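Local coordinates for SCO1 protein homolog (Bacillus subtilis, PDB 1XZO), which is needed to insert copper into the active site of cytochrome c oxidase and may also act in copper homeostasis or redox signalling, at residues P51-A54 against H55-L59; N81-P84 against K85-K88. One frame throughout, in Å; residues are numbered along the deposited sequence.

Contact 1: residues P51-A54 against H55-L59. With CD (cadmium ion), chain C; CA (calcium ion), chain I.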
loop_
_atom_site.group_PDB
_atom_site.type_symbol
_atom_site.label_atom_id
_atom_site.label_comp_id
_atom_site.label_asym_id
_atom_site.label_seq_id
_atom_site.Cartn_x
_atom_site.Cartn_y
_atom_site.Cartn_z
ATOM N N PRO A 51 -9.949 -4.643 7.671
ATOM C CA PRO A 51 -9.557 -3.368 8.263
ATOM C C PRO A 51 -8.400 -2.616 7.632
ATOM O O PRO A 51 -8.077 -1.537 8.163
ATOM C CB PRO A 51 -9.103 -3.810 9.668
ATOM C CG PRO A 51 -8.584 -5.193 9.452
ATOM C CD PRO A 51 -9.661 -5.765 8.602
ATOM N N MET A 52 -7.681 -3.137 6.624
ATOM C CA MET A 52 -6.449 -2.458 6.248
ATOM C C MET A 52 -6.613 -0.988 5.826
ATOM O O MET A 52 -5.771 -0.159 6.185
ATOM C CB MET A 52 -5.692 -3.273 5.122
ATOM C CG MET A 52 -4.992 -4.585 5.592
ATOM S SD MET A 52 -6.119 -5.904 5.744
ATOM C CE MET A 52 -6.478 -6.374 4.104
ATOM N N THR A 53 -7.643 -0.685 5.093
ATOM C CA THR A 53 -7.791 0.648 4.544
ATOM C C THR A 53 -8.173 1.644 5.634
ATOM O O THR A 53 -7.674 2.736 5.652
ATOM C CB THR A 53 -8.794 0.660 3.398
ATOM O OG1 THR A 53 -8.195 -0.177 2.313
ATOM C CG2 THR A 53 -8.886 2.109 2.907
ATOM N N ALA A 54 -8.967 1.154 6.564
ATOM C CA ALA A 54 -9.239 1.933 7.809
ATOM C C ALA A 54 -8.008 2.308 8.608
ATOM O O ALA A 54 -7.821 3.476 8.951
ATOM C CB ALA A 54 -10.210 1.224 8.641
ATOM N N HIS A 55 -7.110 1.340 8.884
ATOM C CA HIS A 55 -5.833 1.600 9.515
ATOM C C HIS A 55 -4.890 2.595 8.792
ATOM O O HIS A 55 -4.128 3.381 9.235
ATOM C CB HIS A 55 -5.115 0.257 9.858
ATOM C CG HIS A 55 -5.847 -0.659 10.803
ATOM N ND1 HIS A 55 -5.788 -2.038 10.719
ATOM C CD2 HIS A 55 -6.699 -0.397 11.836
ATOM C CE1 HIS A 55 -6.538 -2.580 11.662
ATOM N NE2 HIS A 55 -7.091 -1.597 12.341
ATOM N N MET A 56 -4.961 2.347 7.382
ATOM C CA MET A 56 -4.114 3.169 6.562
ATOM C C MET A 56 -4.656 4.562 6.561
ATOM O O MET A 56 -3.893 5.468 6.483
ATOM C CB MET A 56 -3.916 2.621 5.082
ATOM C CG MET A 56 -2.710 3.343 4.471
ATOM S SD MET A 56 -1.147 3.069 4.862
ATOM C CE MET A 56 -0.421 4.025 4.933
ATOM N N THR A 57 -5.959 4.690 6.689
ATOM C CA THR A 57 -6.613 6.016 6.723
ATOM C C THR A 57 -6.152 6.791 8.005
ATOM O O THR A 57 -5.754 7.957 7.953
ATOM C CB THR A 57 -8.089 5.839 6.653
ATOM O OG1 THR A 57 -8.469 5.441 5.330
ATOM C CG2 THR A 57 -8.812 7.217 6.823
ATOM N N ASP A 58 -6.085 6.042 9.113
ATOM C CA ASP A 58 -5.744 6.672 10.382
ATOM C C ASP A 58 -4.209 6.926 10.272
ATOM O O ASP A 58 -3.718 7.981 10.575
ATOM C CB ASP A 58 -6.463 5.868 11.629
ATOM C CG ASP A 58 -8.052 6.343 11.887
ATOM O OD1 ASP A 58 -8.183 7.510 11.479
ATOM O OD2 ASP A 58 -9.241 5.831 12.422
ATOM N N LEU A 59 -3.415 6.070 9.616
ATOM C CA LEU A 59 -2.004 6.379 9.397
ATOM C C LEU A 59 -1.724 7.653 8.580
ATOM O O LEU A 59 -0.826 8.453 8.907
ATOM C CB LEU A 59 -1.370 5.127 8.768
ATOM C CG LEU A 59 0.107 4.903 8.776
ATOM C CD1 LEU A 59 0.842 5.372 10.052
ATOM C CD2 LEU A 59 0.313 3.386 8.497
HETATM CD CD CD C . -7.917 -1.671 14.422
HETATM CA CA CA I . -10.355 4.690 12.309
HETATM O O HOH W 1 -10.072 4.871 10.048
HETATM O O HOH W 2 -8.744 -2.474 14.123
HETATM O O HOH W 3 -9.904 -0.145 14.524
HETATM O O HOH W 4 -9.647 1.996 12.134
#
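Pro51 and His55 lie side by side at the start of helix 52-65, the crossover helix between strands 36-41 and 71-76 in the beta-alpha-beta unit of this thioredoxin-like fold. Their backbones are joined by a nearly straight bond, His55 N to Pro51 O at 3.1 Å (N-H...O 173°). The same carbonyl oxygen sits over one face of the imidazole, offset toward its rim, while Pro51 CB meets His55 CE1 at 3.5 Å. His55 ND1 bonds to Gly154 O, which helps fix the ring's rotation.

The tight part is the inward side, where Met52 and Met56 pack on Phe139 and Thr53 and Thr57 share Tyr94. Thr57 places OG1 beside its own backbone N (chi1 -73°), from where it reaches Thr53 O at 2.8 Å. That oxygen is gripped twice, since Thr57 N binds it at 2.8 Å from the opposite face of the carbonyl plane. A valine in place of Thr57 would probably cost Thr53 O its hydroxyl bond while the amide bond stays.

The outward side is looser and wetter. Ala54 and Asp58 are partly exposed, and Asp58 N bonds to Ala54 O at 3.1 Å. A water donates to the same oxygen and also binds a calcium ion; the modelled link from that ion to Asp58 OD2 is implausibly short and is doubtful. On the same helix, His55 NE2 binds a cadmium ion at 2.2 Å.

Contact 2: residues N81-P84 against K85-K88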
loop_
_atom_site.group_PDB
_atom_site.type_symbol
_atom_site.label_atom_id
_atom_site.label_comp_id
_atom_site.label_asym_id
_atom_site.label_seq_id
_atom_site.Cartn_x
_atom_site.Cartn_y
_atom_site.Cartn_z
ATOM N N ASN A 81 -12.213 -7.040 -11.250
ATOM C CA ASN A 81 -13.362 -6.292 -10.713
ATOM C C ASN A 81 -13.016 -4.838 -10.382
ATOM O O ASN A 81 -13.822 -3.906 -10.609
ATOM C CB ASN A 81 -13.884 -7.024 -9.465
ATOM C CG ASN A 81 -14.870 -6.186 -8.649
ATOM O OD1 ASN A 81 -14.491 -5.534 -7.650
ATOM N ND2 ASN A 81 -16.125 -6.197 -9.058
ATOM N N ASP A 82 -11.833 -4.619 -9.828
ATOM C CA ASP A 82 -11.399 -3.317 -9.421
ATOM C C ASP A 82 -10.839 -2.367 -10.492
ATOM O O ASP A 82 -9.680 -2.007 -10.436
ATOM C CB ASP A 82 -10.395 -3.427 -8.283
ATOM C CG ASP A 82 -10.963 -4.183 -7.051
ATOM O OD1 ASP A 82 -12.190 -4.458 -7.011
ATOM O OD2 ASP A 82 -10.230 -4.603 -6.133
ATOM N N LYS A 83 -11.707 -1.792 -11.297
ATOM C CA LYS A 83 -11.376 -0.755 -12.251
ATOM C C LYS A 83 -11.341 0.595 -11.531
ATOM O O LYS A 83 -11.752 0.670 -10.327
ATOM C CB LYS A 83 -12.390 -0.785 -13.398
ATOM C CG LYS A 83 -12.623 -2.145 -14.031
ATOM C CD LYS A 83 -11.315 -2.885 -14.267
ATOM C CE LYS A 83 -11.428 -3.861 -15.472
ATOM N NZ LYS A 83 -10.384 -4.939 -15.438
ATOM N N PRO A 84 -10.790 1.610 -12.166
ATOM C CA PRO A 84 -10.546 2.922 -11.552
ATOM C C PRO A 84 -11.828 3.500 -10.871
ATOM O O PRO A 84 -11.758 3.997 -9.707
ATOM C CB PRO A 84 -10.055 3.736 -12.757
ATOM C CG PRO A 84 -9.238 2.590 -13.575
ATOM C CD PRO A 84 -10.219 1.515 -13.562
ATOM N N LYS A 85 -12.965 3.272 -11.482
ATOM C CA LYS A 85 -14.280 3.691 -10.927
ATOM C C LYS A 85 -14.670 2.918 -9.628
ATOM O O LYS A 85 -15.221 3.481 -8.666
ATOM C CB LYS A 85 -15.406 3.463 -11.952
ATOM C CG LYS A 85 -16.857 3.642 -11.371
ATOM C CD LYS A 85 -17.860 3.870 -12.523
ATOM C CE LYS A 85 -19.142 3.069 -12.416
ATOM N NZ LYS A 85 -20.367 3.948 -12.729
ATOM N N GLN A 86 -14.472 1.619 -9.645
ATOM C CA GLN A 86 -14.640 0.834 -8.430
ATOM C C GLN A 86 -13.671 1.295 -7.377
ATOM O O GLN A 86 -14.070 1.308 -6.203
ATOM C CB GLN A 86 -14.506 -0.678 -8.695
ATOM C CG GLN A 86 -15.625 -1.287 -9.482
ATOM C CD GLN A 86 -15.694 -0.727 -10.910
ATOM O OE1 GLN A 86 -16.773 -0.454 -11.419
ATOM N NE2 GLN A 86 -14.544 -0.517 -11.523
ATOM N N LEU A 87 -12.402 1.619 -7.731
ATOM C CA LEU A 87 -11.455 2.104 -6.757
ATOM C C LEU A 87 -11.987 3.404 -6.096
ATOM O O LEU A 87 -11.798 3.606 -4.894
ATOM C CB LEU A 87 -10.046 2.342 -7.241
ATOM C CG LEU A 87 -9.460 0.986 -7.710
ATOM C CD1 LEU A 87 -8.228 1.318 -8.492
ATOM C CD2 LEU A 87 -9.252 0.026 -6.547
ATOM N N LYS A 88 -12.574 4.284 -6.911
ATOM C CA LYS A 88 -13.131 5.519 -6.338
ATOM C C LYS A 88 -14.245 5.250 -5.388
ATOM O O LYS A 88 -14.289 5.863 -4.325
ATOM C CB LYS A 88 -13.601 6.469 -7.426
ATOM C CG LYS A 88 -12.517 7.032 -8.251
ATOM C CD LYS A 88 -13.256 7.726 -9.373
ATOM C CE LYS A 88 -12.397 8.711 -10.094
ATOM N NZ LYS A 88 -13.312 9.143 -11.226
#
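Leu87 folds back from the first turn of helix 84-91 over Asp82, Lys83 and Pro84, the residues that lead into it. Its CB lies 3.4 Å from Pro84 O. CG, turned to the side of its own backbone N (chi1 -63°), approaches Lys83 O at 3.5 Å. Beyond it the branches part: CD1 stays near the oxygens of Lys83 and Asp82, and CD2 meets Asp82 CB at 4.0 Å. Leu87 also touches Thr105.

The backbone underneath is well tied. Lys83 is the N-cap, and its O takes Leu87 N at 2.8 Å; one residue on, Lys88 N bonds to Pro84 O at 2.9 Å. Just before the helix, Asp82 is the centre of an inverse gamma turn, closed by Lys83 N to Asn81 O at 3.1 Å. Gln86 CG rests against that same Asn81 O at 3.4 Å.

The charged ends look elsewhere: Asp82 bonds to Thr43 and Ser76, and Lys83 NZ to Pro79 O. Pro84, having no N-H, presents no amide to be capped in the first turn. The helix start thus relies on main-chain bonds and aliphatic contact, while the Asp82 carboxylate ties the turn to Thr43 and Ser76 of the same chain.

Contacts 1 and 2 each sit at the start of a helix, and strand 71-76 lies between those helices along the chain: helix 52-65 leads into it and helix 84-91 follows it. Their centres are 18 Å apart and their nearest atoms about 8 Å, so they do not touch. What they share is the neighbourhood of the two cysteines that, by similarity, bind copper. The side chain of Pro51 is about 6 Å from that of Cys49, whereas the side chains of Met52 in contact 1 and Asn81 in contact 2 are each about 9 Å from that of Cys45. Thr43, just ahead of Cys45 in sequence, is one of the two partners of the Asp82 carboxylate.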